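Local coordinates for protein probable fatty acyl-CoA transferase Rv3272 (Mycobacterium tuberculosis, PDB 5YX6) that binds fatty acyl-CoAs of varying chain length, palmitoyl-CoA most tightly, and as a family III CoA transferase is probably involved in fatty acid metabolism, at residues 13-18 and 96-101; 176-181 and 204-209; 253-258 and 305-310; 347-352 and 362-367. All coordinates share one frame; numbering follows the deposited sequence.

How the interactions relate
The four contacts follow one another along the chain and sample the two domains of the fold and the dimer interface. Interactions 1 and 2 both reach the six-stranded parallel sheet of the Rossmann domain, with centres about 18 Å apart. Interaction 2 lies beside the inferred nucleophile D175, whose side chain is about 3 Å from that of M206. Interaction 4 touches interaction 2, H180 CE1 lying 3.6 Å from P366 CD, and its R364 pairs with D208 of the second subunit. Interaction 3 stands apart, its centre about 54 Å from that of interaction 1. A bound benzamidine, probably from the crystallisation liquor, lies about 6 Å from the F13 side chain.

Interaction 1: 13-18 and 96-101; sequences FRVLDF and ADVVLE
Strands 14-17 and 98-101 run parallel, and their backbones form the first shell of the contact. L16 takes both of its bonds from this neighbour: its N donates to V98 O almost straight, at 176°, and its O receives L100 N at 2.9 Å. F18 N continues the ladder to L100 O, nearly along the C=O axis. At the other end R14 O accepts two N-H groups, from V98 and D97, both in the carbonyl plane. D97 returns the grip with its side chain. Its CG stands anti to the carbonyl carbon (chi1 -58°), and OD2 uses its anti lone pair to take R14 N at 2.7 Å, so R14 is held at both N and O. The F13 and D97 side chains cross at about a right angle, the ring and carboxylate planes 61° apart, with D97 CG 3.7 Å from F13 CD1.

On one side of the sheet V15 and V98 point the same way, while V15 CG1 reaches L100 CG at 3.9 Å. On the other, L16 CD1 meets A96 CB at 3.7 Å, and V99 CG1 lies 4.0 Å from F18 CE1, whose ring turns an edge to L100 O.

Farther out, D97 OD1 makes a salt bridge with R193, R14 with E37 and D17 with K73, its other oxygen bonding T19 OG1. Strands 14-17 and 98-101 are central in the parallel Rossmann sheet: strand 37-42 flanks the former and 126-131 the latter, helix 173-196 packs on the face of V98 and L100, and helix 83-94 on that of L16.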
loop_
_atom_site.group_PDB
_atom_site.type_symbol
_atom_site.label_atom_id
_atom_site.label_comp_id
_atom_site.label_asym_id
_atom_site.label_seq_id
_atom_site.Cartn_x
_atom_site.Cartn_y
_atom_site.Cartn_z
ATOM N N PHE A 13 -11.507 1.548 23.207
ATOM C CA PHE A 13 -12.114 2.268 22.082
ATOM C C PHE A 13 -13.130 1.400 21.346
ATOM O O PHE A 13 -12.881 0.222 21.078
ATOM C CB PHE A 13 -11.054 2.747 21.089
ATOM C CG PHE A 13 -10.200 3.868 21.597
ATOM C CD1 PHE A 13 -10.683 4.765 22.530
ATOM C CD2 PHE A 13 -8.909 4.026 21.135
ATOM C CE1 PHE A 13 -9.884 5.800 22.994
ATOM C CE2 PHE A 13 -8.118 5.057 21.584
ATOM C CZ PHE A 13 -8.603 5.944 22.516
ATOM N N ARG A 14 -14.256 1.998 20.982
ATOM C CA ARG A 14 -15.292 1.275 20.264
ATOM C C ARG A 14 -15.448 1.816 18.846
ATOM O O ARG A 14 -15.554 3.023 18.636
ATOM C CB ARG A 14 -16.625 1.357 21.017
ATOM C CG ARG A 14 -17.793 0.776 20.233
ATOM C CD ARG A 14 -19.023 0.706 21.078
ATOM N NE ARG A 14 -18.848 -0.254 22.157
ATOM C CZ ARG A 14 -19.758 -0.493 23.099
ATOM N NH1 ARG A 14 -20.918 0.152 23.079
ATOM N NH2 ARG A 14 -19.514 -1.387 24.050
ATOM N N VAL A 15 -15.458 0.912 17.875
ATOM C CA VAL A 15 -15.562 1.292 16.475
ATOM C C VAL A 15 -16.819 0.698 15.861
ATOM O O VAL A 15 -17.087 -0.488 16.013
ATOM C CB VAL A 15 -14.325 0.825 15.676
ATOM C CG1 VAL A 15 -14.437 1.237 14.216
ATOM C CG2 VAL A 15 -13.035 1.364 16.312
ATOM N N LEU A 16 -17.589 1.533 15.176
ATOM C CA LEU A 16 -18.757 1.090 14.418
ATOM C C LEU A 16 -18.399 0.942 12.947
ATOM O O LEU A 16 -18.191 1.945 12.265
ATOM C CB LEU A 16 -19.904 2.083 14.573
ATOM C CG LEU A 16 -20.966 1.698 15.586
ATOM C CD1 LEU A 16 -20.310 1.504 16.939
ATOM C CD2 LEU A 16 -22.071 2.757 15.633
ATOM N N ASP A 17 -18.338 -0.293 12.459
ATOM C CA ASP A 17 -17.795 -0.562 11.119
ATOM C C ASP A 17 -18.906 -0.871 10.111
ATOM O O ASP A 17 -19.411 -1.991 10.079
ATOM C CB ASP A 17 -16.797 -1.733 11.187
ATOM C CG ASP A 17 -16.076 -1.999 9.855
ATOM O OD1 ASP A 17 -16.376 -1.297 8.865
ATOM O OD2 ASP A 17 -15.210 -2.920 9.795
ATOM N N PHE A 18 -19.256 0.108 9.277
ATOM C CA PHE A 18 -20.295 -0.074 8.247
ATOM C C PHE A 18 -19.750 -0.607 6.908
ATOM O O PHE A 18 -20.519 -0.792 5.962
ATOM C CB PHE A 18 -21.040 1.252 7.974
ATOM C CG PHE A 18 -21.941 1.727 9.106
ATOM C CD1 PHE A 18 -21.422 2.436 10.184
ATOM C CD2 PHE A 18 -23.313 1.511 9.058
ATOM C CE1 PHE A 18 -22.249 2.891 11.210
ATOM C CE2 PHE A 18 -24.143 1.961 10.074
ATOM C CZ PHE A 18 -23.611 2.654 11.155
ATOM N N ALA A 96 -19.876 5.358 20.672
ATOM C CA ALA A 96 -18.719 5.005 19.847
ATOM C C ALA A 96 -17.643 6.085 19.814
ATOM O O ALA A 96 -17.931 7.274 19.912
ATOM C CB ALA A 96 -19.169 4.693 18.431
ATOM N N ASP A 97 -16.398 5.652 19.638
ATOM C CA ASP A 97 -15.293 6.571 19.430
ATOM C C ASP A 97 -15.107 6.852 17.939
ATOM O O ASP A 97 -14.757 7.963 17.543
ATOM C CB ASP A 97 -14.006 5.994 20.016
ATOM C CG ASP A 97 -14.129 5.695 21.500
ATOM O OD1 ASP A 97 -13.940 6.637 22.305
ATOM O OD2 ASP A 97 -14.403 4.524 21.859
ATOM N N VAL A 98 -15.340 5.837 17.113
ATOM C CA VAL A 98 -15.140 5.952 15.668
ATOM C C VAL A 98 -16.300 5.348 14.879
ATOM O O VAL A 98 -16.828 4.296 15.237
ATOM C CB VAL A 98 -13.840 5.257 15.212
ATOM C CG1 VAL A 98 -13.638 5.428 13.729
ATOM C CG2 VAL A 98 -12.624 5.795 15.971
ATOM N N VAL A 99 -16.694 6.023 13.809
ATOM C CA VAL A 99 -17.520 5.409 12.782
ATOM C C VAL A 99 -16.709 5.247 11.487
ATOM O O VAL A 99 -16.085 6.204 11.023
ATOM C CB VAL A 99 -18.798 6.241 12.516
ATOM C CG1 VAL A 99 -19.484 5.789 11.236
ATOM C CG2 VAL A 99 -19.733 6.134 13.700
ATOM N N LEU A 100 -16.706 4.034 10.929
ATOM C CA LEU A 100 -16.097 3.742 9.625
ATOM C C LEU A 100 -17.178 3.500 8.600
ATOM O O LEU A 100 -18.041 2.642 8.798
ATOM C CB LEU A 100 -15.199 2.511 9.669
ATOM C CG LEU A 100 -13.944 2.479 10.522
ATOM C CD1 LEU A 100 -13.218 1.173 10.283
ATOM C CD2 LEU A 100 -13.081 3.655 10.139
ATOM N N GLU A 101 -17.147 4.250 7.505
ATOM C CA GLU A 101 -18.149 4.076 6.457
ATOM C C GLU A 101 -17.558 4.064 5.042
ATOM O O GLU A 101 -16.650 4.836 4.740
ATOM C CB GLU A 101 -19.191 5.182 6.586
ATOM C CG GLU A 101 -20.199 5.191 5.473
ATOM C CD GLU A 101 -19.886 6.210 4.395
ATOM O OE1 GLU A 101 -19.395 7.311 4.733
ATOM O OE2 GLU A 101 -20.150 5.910 3.214
#

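Interaction 2: 176-181 and 204-209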
loop_
_atom_site.group_PDB
_atom_site.type_symbol
_atom_site.label_atom_id
_atom_site.label_comp_id
_atom_site.label_asym_id
_atom_site.label_seq_id
_atom_site.Cartn_x
_atom_site.Cartn_y
_atom_site.Cartn_z
ATOM N N ASN A 176 -5.845 -3.231 -0.527
ATOM C CA ASN A 176 -5.088 -3.501 0.677
ATOM C C ASN A 176 -4.290 -2.279 1.110
ATOM O O ASN A 176 -4.234 -1.972 2.304
ATOM C CB ASN A 176 -4.197 -4.724 0.474
ATOM C CG ASN A 176 -5.017 -6.010 0.305
ATOM O OD1 ASN A 176 -5.943 -6.283 1.076
ATOM N ND2 ASN A 176 -4.687 -6.794 -0.713
ATOM N N ALA A 177 -3.736 -1.541 0.157
ATOM C CA ALA A 177 -3.069 -0.283 0.492
ATOM C C ALA A 177 -4.054 0.734 1.063
ATOM O O ALA A 177 -3.725 1.455 2.009
ATOM C CB ALA A 177 -2.356 0.301 -0.727
ATOM N N SER A 178 -5.263 0.788 0.508
ATOM C CA SER A 178 -6.261 1.748 0.985
ATOM C C SER A 178 -6.671 1.445 2.415
ATOM O O SER A 178 -6.864 2.352 3.211
ATOM C CB SER A 178 -7.500 1.755 0.088
ATOM O OG SER A 178 -7.203 2.330 -1.172
ATOM N N GLY A 179 -6.796 0.165 2.739
ATOM C CA GLY A 179 -7.084 -0.253 4.098
ATOM C C GLY A 179 -6.081 0.250 5.119
ATOM O O GLY A 179 -6.459 0.729 6.185
ATOM N N HIS A 180 -4.797 0.150 4.797
ATOM C CA HIS A 180 -3.763 0.604 5.723
ATOM C C HIS A 180 -3.731 2.124 5.863
ATOM O O HIS A 180 -3.424 2.632 6.945
ATOM C CB HIS A 180 -2.390 0.067 5.291
ATOM C CG HIS A 180 -2.229 -1.396 5.563
ATOM N ND1 HIS A 180 -2.192 -1.912 6.840
ATOM C CD2 HIS A 180 -2.184 -2.461 4.727
ATOM C CE1 HIS A 180 -2.091 -3.228 6.780
ATOM N NE2 HIS A 180 -2.092 -3.587 5.510
ATOM N N VAL A 181 -4.050 2.843 4.785
ATOM C CA VAL A 181 -4.043 4.305 4.821
ATOM C C VAL A 181 -5.210 4.827 5.664
ATOM O O VAL A 181 -5.055 5.759 6.454
ATOM C CB VAL A 181 -4.120 4.909 3.408
ATOM C CG1 VAL A 181 -4.292 6.416 3.503
ATOM C CG2 VAL A 181 -2.863 4.582 2.621
ATOM N N VAL A 204 -10.656 9.120 2.937
ATOM C CA VAL A 204 -9.639 8.424 2.158
ATOM C C VAL A 204 -10.247 7.915 0.855
ATOM O O VAL A 204 -11.257 7.210 0.875
ATOM C CB VAL A 204 -9.040 7.240 2.936
ATOM C CG1 VAL A 204 -8.076 6.450 2.053
ATOM C CG2 VAL A 204 -8.343 7.722 4.185
ATOM N N ALA A 205 -9.661 8.304 -0.275
ATOM C CA ALA A 205 -10.109 7.820 -1.585
ATOM C C ALA A 205 -9.133 6.789 -2.154
ATOM O O ALA A 205 -7.915 6.996 -2.134
ATOM C CB ALA A 205 -10.279 8.974 -2.547
ATOM N N MET A 206 -9.670 5.669 -2.636
ATOM C CA MET A 206 -8.843 4.619 -3.220
ATOM C C MET A 206 -8.042 5.165 -4.398
ATOM O O MET A 206 -6.872 4.817 -4.595
ATOM C CB MET A 206 -9.698 3.431 -3.657
ATOM C CG MET A 206 -10.087 2.470 -2.530
ATOM S SD MET A 206 -11.388 1.303 -3.029
ATOM C CE MET A 206 -10.582 0.421 -4.360
ATOM N N TYR A 207 -8.676 6.032 -5.173
ATOM C CA TYR A 207 -7.996 6.672 -6.281
ATOM C C TYR A 207 -6.767 7.449 -5.813
ATOM O O TYR A 207 -5.693 7.345 -6.418
ATOM C CB TYR A 207 -8.957 7.592 -7.020
ATOM C CG TYR A 207 -8.357 8.274 -8.230
ATOM C CD1 TYR A 207 -8.195 7.586 -9.427
ATOM C CD2 TYR A 207 -8.004 9.615 -8.190
ATOM C CE1 TYR A 207 -7.671 8.210 -10.543
ATOM C CE2 TYR A 207 -7.481 10.244 -9.299
ATOM C CZ TYR A 207 -7.322 9.538 -10.472
ATOM O OH TYR A 207 -6.803 10.164 -11.577
ATOM N N ASP A 208 -6.933 8.219 -4.737
ATOM C CA ASP A 208 -5.843 9.028 -4.188
ATOM C C ASP A 208 -4.694 8.146 -3.720
ATOM O O ASP A 208 -3.532 8.483 -3.911
ATOM C CB ASP A 208 -6.338 9.909 -3.036
ATOM C CG ASP A 208 -7.301 10.995 -3.499
ATOM O OD1 ASP A 208 -7.481 11.123 -4.729
ATOM O OD2 ASP A 208 -7.871 11.719 -2.640
ATOM N N VAL A 209 -5.030 7.008 -3.125
ATOM C CA VAL A 209 -4.023 6.055 -2.701
ATOM C C VAL A 209 -3.258 5.490 -3.897
ATOM O O VAL A 209 -2.035 5.375 -3.855
ATOM C CB VAL A 209 -4.647 4.915 -1.900
ATOM C CG1 VAL A 209 -3.577 3.886 -1.536
ATOM C CG2 VAL A 209 -5.324 5.468 -0.634
#
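S178 and V181, one turn apart on helix 173-196, present their side chains to a chain that changes from strand to helix at A205 and M206. S178 is central. Its OG stands anti to the carbonyl carbon, chi1 -70°, and comes to 3.2 Å from M206 CG while also lying 3.7 Å from V209 CG2. The hydroxyl is thus set against the first turn of helix 206-213, touching carbon on two residues.

The three valines meet their neighbours in different attitudes. V181 and V209 reach toward each other tip to tip, CG2 to CG2 at 4.2 Å. V181 turns its other branch, CG1, anti to its backbone N and across V204 obliquely, meeting V204 CG1 at 4.1 Å. V209 likewise divides its branches, since CG1, anti to its own N, rests 3.9 Å from A177 CB. M206 contributes the base of its chain here, while its side chain also touches V174 and D175, the inferred nucleophile.

No hydrogen bond crosses between the segments. S178 OG instead bonds V174 O, one turn back, so this buried polar atom is satisfied within its own helix although its neighbours across the contact are carbon. The contact is therefore held by apolar packing, which fastens the helix that carries D175 to the end of strand 201-205, an outermost strand of the Rossmann sheet, and places M206 against that inferred nucleophile.

Interaction 3: 253-258 and 305-310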
loop_
_atom_site.group_PDB
_atom_site.type_symbol
_atom_site.label_atom_id
_atom_site.label_comp_id
_atom_site.label_asym_id
_atom_site.label_seq_id
_atom_site.Cartn_x
_atom_site.Cartn_y
_atom_site.Cartn_z
ATOM N N ALA A 253 15.442 -8.351 -14.304
ATOM C CA ALA A 253 15.405 -9.803 -14.351
ATOM C C ALA A 253 16.232 -10.257 -15.557
ATOM O O ALA A 253 16.148 -9.653 -16.634
ATOM C CB ALA A 253 13.966 -10.311 -14.445
ATOM N N PHE A 254 17.028 -11.309 -15.379
ATOM C CA PHE A 254 17.933 -11.772 -16.432
ATOM C C PHE A 254 17.844 -13.277 -16.684
ATOM O O PHE A 254 17.688 -14.063 -15.748
ATOM C CB PHE A 254 19.381 -11.402 -16.081
ATOM C CG PHE A 254 19.607 -9.927 -15.861
ATOM C CD1 PHE A 254 19.890 -9.088 -16.924
ATOM C CD2 PHE A 254 19.536 -9.381 -14.587
ATOM C CE1 PHE A 254 20.096 -7.732 -16.727
ATOM C CE2 PHE A 254 19.736 -8.028 -14.379
ATOM C CZ PHE A 254 20.018 -7.199 -15.450
ATOM N N ARG A 255 17.941 -13.676 -17.950
ATOM C CA ARG A 255 18.037 -15.092 -18.288
ATOM C C ARG A 255 19.291 -15.729 -17.728
ATOM O O ARG A 255 20.357 -15.120 -17.704
ATOM C CB ARG A 255 17.999 -15.307 -19.798
ATOM C CG ARG A 255 16.628 -15.125 -20.422
ATOM C CD ARG A 255 16.645 -15.435 -21.913
ATOM N NE ARG A 255 16.961 -16.847 -22.170
ATOM C CZ ARG A 255 16.110 -17.862 -22.022
ATOM N NH1 ARG A 255 14.875 -17.648 -21.578
ATOM N NH2 ARG A 255 16.510 -19.098 -22.294
ATOM N N THR A 256 19.141 -16.956 -17.250
ATOM C CA THR A 256 20.272 -17.777 -16.873
ATOM C C THR A 256 20.178 -19.102 -17.618
ATOM O O THR A 256 19.423 -19.220 -18.577
ATOM C CB THR A 256 20.314 -18.035 -15.367
ATOM O OG1 THR A 256 19.287 -18.973 -15.029
ATOM C CG2 THR A 256 20.070 -16.752 -14.617
ATOM N N ALA A 257 20.930 -20.101 -17.166
ATOM C CA ALA A 257 20.868 -21.421 -17.781
ATOM C C ALA A 257 19.527 -22.078 -17.493
ATOM O O ALA A 257 19.003 -22.846 -18.303
ATOM C CB ALA A 257 22.006 -22.305 -17.279
ATOM N N ASP A 258 18.969 -21.758 -16.334
ATOM C CA ASP A 258 17.709 -22.338 -15.907
ATOM C C ASP A 258 16.941 -21.353 -15.032
ATOM O O ASP A 258 17.297 -21.114 -13.871
ATOM C CB ASP A 258 17.946 -23.646 -15.152
ATOM C CG ASP A 258 16.646 -24.345 -14.776
ATOM O OD1 ASP A 258 15.604 -24.079 -15.427
ATOM O OD2 ASP A 258 16.663 -25.160 -13.826
ATOM N N GLU A 305 25.255 -8.640 -22.607
ATOM C CA GLU A 305 26.546 -9.096 -22.088
ATOM C C GLU A 305 26.366 -9.905 -20.805
ATOM O O GLU A 305 27.003 -10.937 -20.623
ATOM C CB GLU A 305 27.480 -7.911 -21.860
ATOM C CG GLU A 305 27.836 -7.158 -23.147
ATOM C CD GLU A 305 28.746 -7.943 -24.103
ATOM O OE1 GLU A 305 29.329 -8.974 -23.687
ATOM O OE2 GLU A 305 28.866 -7.522 -25.282
ATOM N N LEU A 306 25.474 -9.447 -19.925
ATOM C CA LEU A 306 25.251 -10.134 -18.658
ATOM C C LEU A 306 24.669 -11.523 -18.885
ATOM O O LEU A 306 25.108 -12.497 -18.275
ATOM C CB LEU A 306 24.328 -9.310 -17.753
ATOM C CG LEU A 306 24.916 -7.972 -17.292
ATOM C CD1 LEU A 306 23.914 -7.158 -16.476
ATOM C CD2 LEU A 306 26.204 -8.192 -16.507
ATOM N N GLU A 307 23.700 -11.624 -19.786
ATOM C CA GLU A 307 23.046 -12.905 -20.008
ATOM C C GLU A 307 23.982 -13.910 -20.693
ATOM O O GLU A 307 23.917 -15.108 -20.407
ATOM C CB GLU A 307 21.745 -12.709 -20.802
ATOM C CG GLU A 307 20.675 -11.959 -19.984
ATOM C CD GLU A 307 19.294 -11.909 -20.646
ATOM O OE1 GLU A 307 19.215 -11.807 -21.890
ATOM O OE2 GLU A 307 18.283 -11.977 -19.909
ATOM N N LEU A 308 24.864 -13.432 -21.572
ATOM C CA LEU A 308 25.930 -14.298 -22.095
ATOM C C LEU A 308 26.723 -14.921 -20.949
ATOM O O LEU A 308 26.987 -16.120 -20.942
ATOM C CB LEU A 308 26.868 -13.527 -23.029
ATOM C CG LEU A 308 26.308 -13.265 -24.436
ATOM C CD1 LEU A 308 27.241 -12.378 -25.246
ATOM C CD2 LEU A 308 26.017 -14.562 -25.179
ATOM N N ALA A 309 27.044 -14.111 -19.945
ATOM C CA ALA A 309 27.819 -14.591 -18.803
ATOM C C ALA A 309 26.994 -15.438 -17.839
ATOM O O ALA A 309 27.491 -16.433 -17.307
ATOM C CB ALA A 309 28.441 -13.414 -18.059
ATOM N N LEU A 310 25.735 -15.057 -17.621
ATOM C CA LEU A 310 24.881 -15.769 -16.668
ATOM C C LEU A 310 24.463 -17.153 -17.150
ATOM O O LEU A 310 23.943 -17.962 -16.379
ATOM C CB LEU A 310 23.644 -14.934 -16.338
ATOM C CG LEU A 310 23.964 -13.661 -15.560
ATOM C CD1 LEU A 310 22.794 -12.710 -15.589
ATOM C CD2 LEU A 310 24.356 -14.014 -14.136
HETATM O O HOH W 1 21.688 -16.148 -19.925
#
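The contact between strand 253-255 and residues 305-310 of helix 299-310 is closely filled on one side and watery on the other. On the packed side F254 leans toward the helix and lies along two leucines one turn apart. L310 CD1 lies 3.7 Å from F254 CB, and L306 CD1 approaches the far end of the ring, 3.9 Å from F254 CE1, the two side chains crossing obliquely. The ring turns an edge to E307 CG.

E307 marks the boundary. Its chain, extended beyond CG, runs to the strand, where OE2 accepts R255 N at 2.6 Å in a nearly straight bond of 168°. The donor comes from above the carboxylate plane. The same oxygen lies 3.3 Å from R255 CB, so the acid is pressed against the start of the arginine rather than joined to its guanidinium. That group leads away, bent at chi3 (64°), its plane 88° from that of the carboxylate; any charge attraction here probably acts only at a distance.

On the looser side R255 is exposed, and one water spans the segments, donating to E307 O at 2.5 Å and weakly to R255 O. Beyond it the chain turns: T256 OG1 accepts D258 N, an ST turn, and also bonds G259 O.

Far from the Rossmann sheet, consistent with the small domain, strand 253-255 is an outer strand of a three-stranded antiparallel sheet, next to strand 260-264, where F254 also touches I263. Helix 299-310 packs against this edge, and helix 315-324 closes over T256, its W318 bonding L310 O.

Interaction 4: 347-352 and 362-367; sequences NDLTLE and VIRTPA
R364 sets its CG in the crowded position between backbone N and carbonyl carbon (chi1 64°), then runs extended to NE before chi4 turns the guanidinium to 85°. This lays the flat group along the carbonyls that follow helix 342-346. NH2 donates to N347 O at 2.8 Å, 173° straight and in the guanidinium plane, and NE bonds D348 O at 2.9 Å from above that carbonyl's plane. The turn is shaped by D348, which leaves the helix with positive phi. On the other branch NH1 donates to T365 O and P366 O, while L349 CD2 lies over one face, 3.8 Å from NH2.

The backbone continues the grip: R364 N meets L349 O at 3.0 Å, and L351 and V362 exchange N-H...O bonds as a hydrogen-bonded pair. On the face of L351 and V362, L351 CD1 rests 4.0 Å from V362 CG2. R364 NH2 also forms a salt bridge with D208 of the second subunit, whose other carboxylate oxygen accepts from N347 ND2, so the buried charge is probably compensated in part, R368 lying close by. Here the open end of the antiparallel beta hairpin 350-353/360-363 is tied by an arginine that doubles as a dimer contact.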
loop_
_atom_site.group_PDB
_atom_site.type_symbol
_atom_site.label_atom_id
_atom_site.label_comp_id
_atom_site.label_asym_id
_atom_site.label_seq_id
_atom_site.Cartn_x
_atom_site.Cartn_y
_atom_site.Cartn_z
ATOM N N ASN A 347 9.387 -15.396 9.200
ATOM C CA ASN A 347 8.709 -14.152 9.564
ATOM C C ASN A 347 7.364 -14.356 10.250
ATOM O O ASN A 347 6.685 -13.385 10.588
ATOM C CB ASN A 347 8.522 -13.274 8.332
ATOM C CG ASN A 347 9.779 -12.533 7.963
ATOM O OD1 ASN A 347 10.844 -12.812 8.491
ATOM N ND2 ASN A 347 9.666 -11.589 7.044
ATOM N N ASP A 348 6.995 -15.618 10.458
ATOM C CA ASP A 348 5.841 -15.961 11.268
ATOM C C ASP A 348 4.604 -15.229 10.743
ATOM O O ASP A 348 3.931 -14.479 11.463
ATOM C CB ASP A 348 6.129 -15.617 12.730
ATOM C CG ASP A 348 5.119 -16.205 13.678
ATOM O OD1 ASP A 348 4.355 -17.097 13.243
ATOM O OD2 ASP A 348 5.098 -15.783 14.859
ATOM N N LEU A 349 4.330 -15.438 9.462
ATOM C CA LEU A 349 3.371 -14.622 8.744
ATOM C C LEU A 349 1.941 -15.165 8.781
ATOM O O LEU A 349 1.025 -14.516 8.291
ATOM C CB LEU A 349 3.832 -14.473 7.303
ATOM C CG LEU A 349 4.890 -13.407 7.069
ATOM C CD1 LEU A 349 5.657 -13.680 5.781
ATOM C CD2 LEU A 349 4.203 -12.054 7.008
ATOM N N THR A 350 1.750 -16.348 9.354
ATOM C CA THR A 350 0.448 -17.008 9.313
ATOM C C THR A 350 -0.195 -17.180 10.692
ATOM O O THR A 350 0.495 -17.207 11.710
ATOM C CB THR A 350 0.542 -18.383 8.629
ATOM O OG1 THR A 350 1.435 -19.230 9.359
ATOM C CG2 THR A 350 1.045 -18.225 7.198
ATOM N N LEU A 351 -1.522 -17.283 10.711
ATOM C CA LEU A 351 -2.271 -17.644 11.920
ATOM C C LEU A 351 -3.326 -18.703 11.628
ATOM O O LEU A 351 -3.803 -18.826 10.497
ATOM C CB LEU A 351 -2.989 -16.432 12.530
ATOM C CG LEU A 351 -2.379 -15.040 12.498
ATOM C CD1 LEU A 351 -3.463 -14.033 12.124
ATOM C CD2 LEU A 351 -1.773 -14.708 13.859
ATOM N N GLU A 352 -3.686 -19.463 12.661
ATOM C CA GLU A 352 -4.720 -20.483 12.536
ATOM C C GLU A 352 -6.041 -19.986 13.120
ATOM O O GLU A 352 -6.092 -19.518 14.256
ATOM C CB GLU A 352 -4.299 -21.776 13.238
ATOM C CG GLU A 352 -3.040 -22.388 12.668
ATOM C CD GLU A 352 -3.140 -22.630 11.177
ATOM O OE1 GLU A 352 -4.213 -23.075 10.716
ATOM O OE2 GLU A 352 -2.147 -22.362 10.460
ATOM N N VAL A 362 -4.505 -18.099 7.744
ATOM C CA VAL A 362 -4.536 -16.776 7.128
ATOM C C VAL A 362 -3.248 -16.006 7.413
ATOM O O VAL A 362 -2.434 -16.423 8.240
ATOM C CB VAL A 362 -5.761 -15.938 7.602
ATOM C CG1 VAL A 362 -7.062 -16.689 7.349
ATOM C CG2 VAL A 362 -5.642 -15.546 9.074
ATOM N N ILE A 363 -3.080 -14.882 6.723
ATOM C CA ILE A 363 -1.889 -14.041 6.851
ATOM C C ILE A 363 -2.125 -12.851 7.792
ATOM O O ILE A 363 -3.149 -12.169 7.686
ATOM C CB ILE A 363 -1.442 -13.517 5.476
ATOM C CG1 ILE A 363 -1.076 -14.689 4.563
ATOM C CG2 ILE A 363 -0.286 -12.537 5.626
ATOM C CD1 ILE A 363 -0.797 -14.277 3.154
ATOM N N ARG A 364 -1.194 -12.613 8.713
ATOM C CA ARG A 364 -1.317 -11.507 9.666
ATOM C C ARG A 364 -1.112 -10.133 9.018
ATOM O O ARG A 364 -0.638 -10.035 7.884
ATOM C CB ARG A 364 -0.321 -11.684 10.819
ATOM C CG ARG A 364 1.136 -11.631 10.405
ATOM C CD ARG A 364 2.052 -11.438 11.600
ATOM N NE ARG A 364 3.458 -11.599 11.221
ATOM C CZ ARG A 364 4.209 -10.627 10.712
ATOM N NH1 ARG A 364 3.695 -9.410 10.548
ATOM N NH2 ARG A 364 5.476 -10.866 10.385
ATOM N N THR A 365 -1.491 -9.080 9.744
ATOM C CA THR A 365 -1.198 -7.711 9.325
ATOM C C THR A 365 0.308 -7.454 9.521
ATOM O O THR A 365 0.930 -8.030 10.412
ATOM C CB THR A 365 -2.058 -6.674 10.105
ATOM O OG1 THR A 365 -1.974 -6.920 11.516
ATOM C CG2 THR A 365 -3.524 -6.755 9.665
ATOM N N PRO A 366 0.896 -6.591 8.679
ATOM C CA PRO A 366 2.358 -6.496 8.582
ATOM C C PRO A 366 3.086 -5.855 9.769
ATOM O O PRO A 366 4.145 -6.360 10.131
ATOM C CB PRO A 366 2.569 -5.645 7.320
ATOM C CG PRO A 366 1.273 -4.935 7.096
ATOM C CD PRO A 366 0.207 -5.829 7.620
ATOM N N ALA A 367 2.546 -4.807 10.381
ATOM C CA ALA A 367 3.286 -4.122 11.445
ATOM C C ALA A 367 3.392 -4.957 12.725
ATOM O O ALA A 367 2.412 -5.561 13.162
ATOM C CB ALA A 367 2.651 -2.785 11.750
#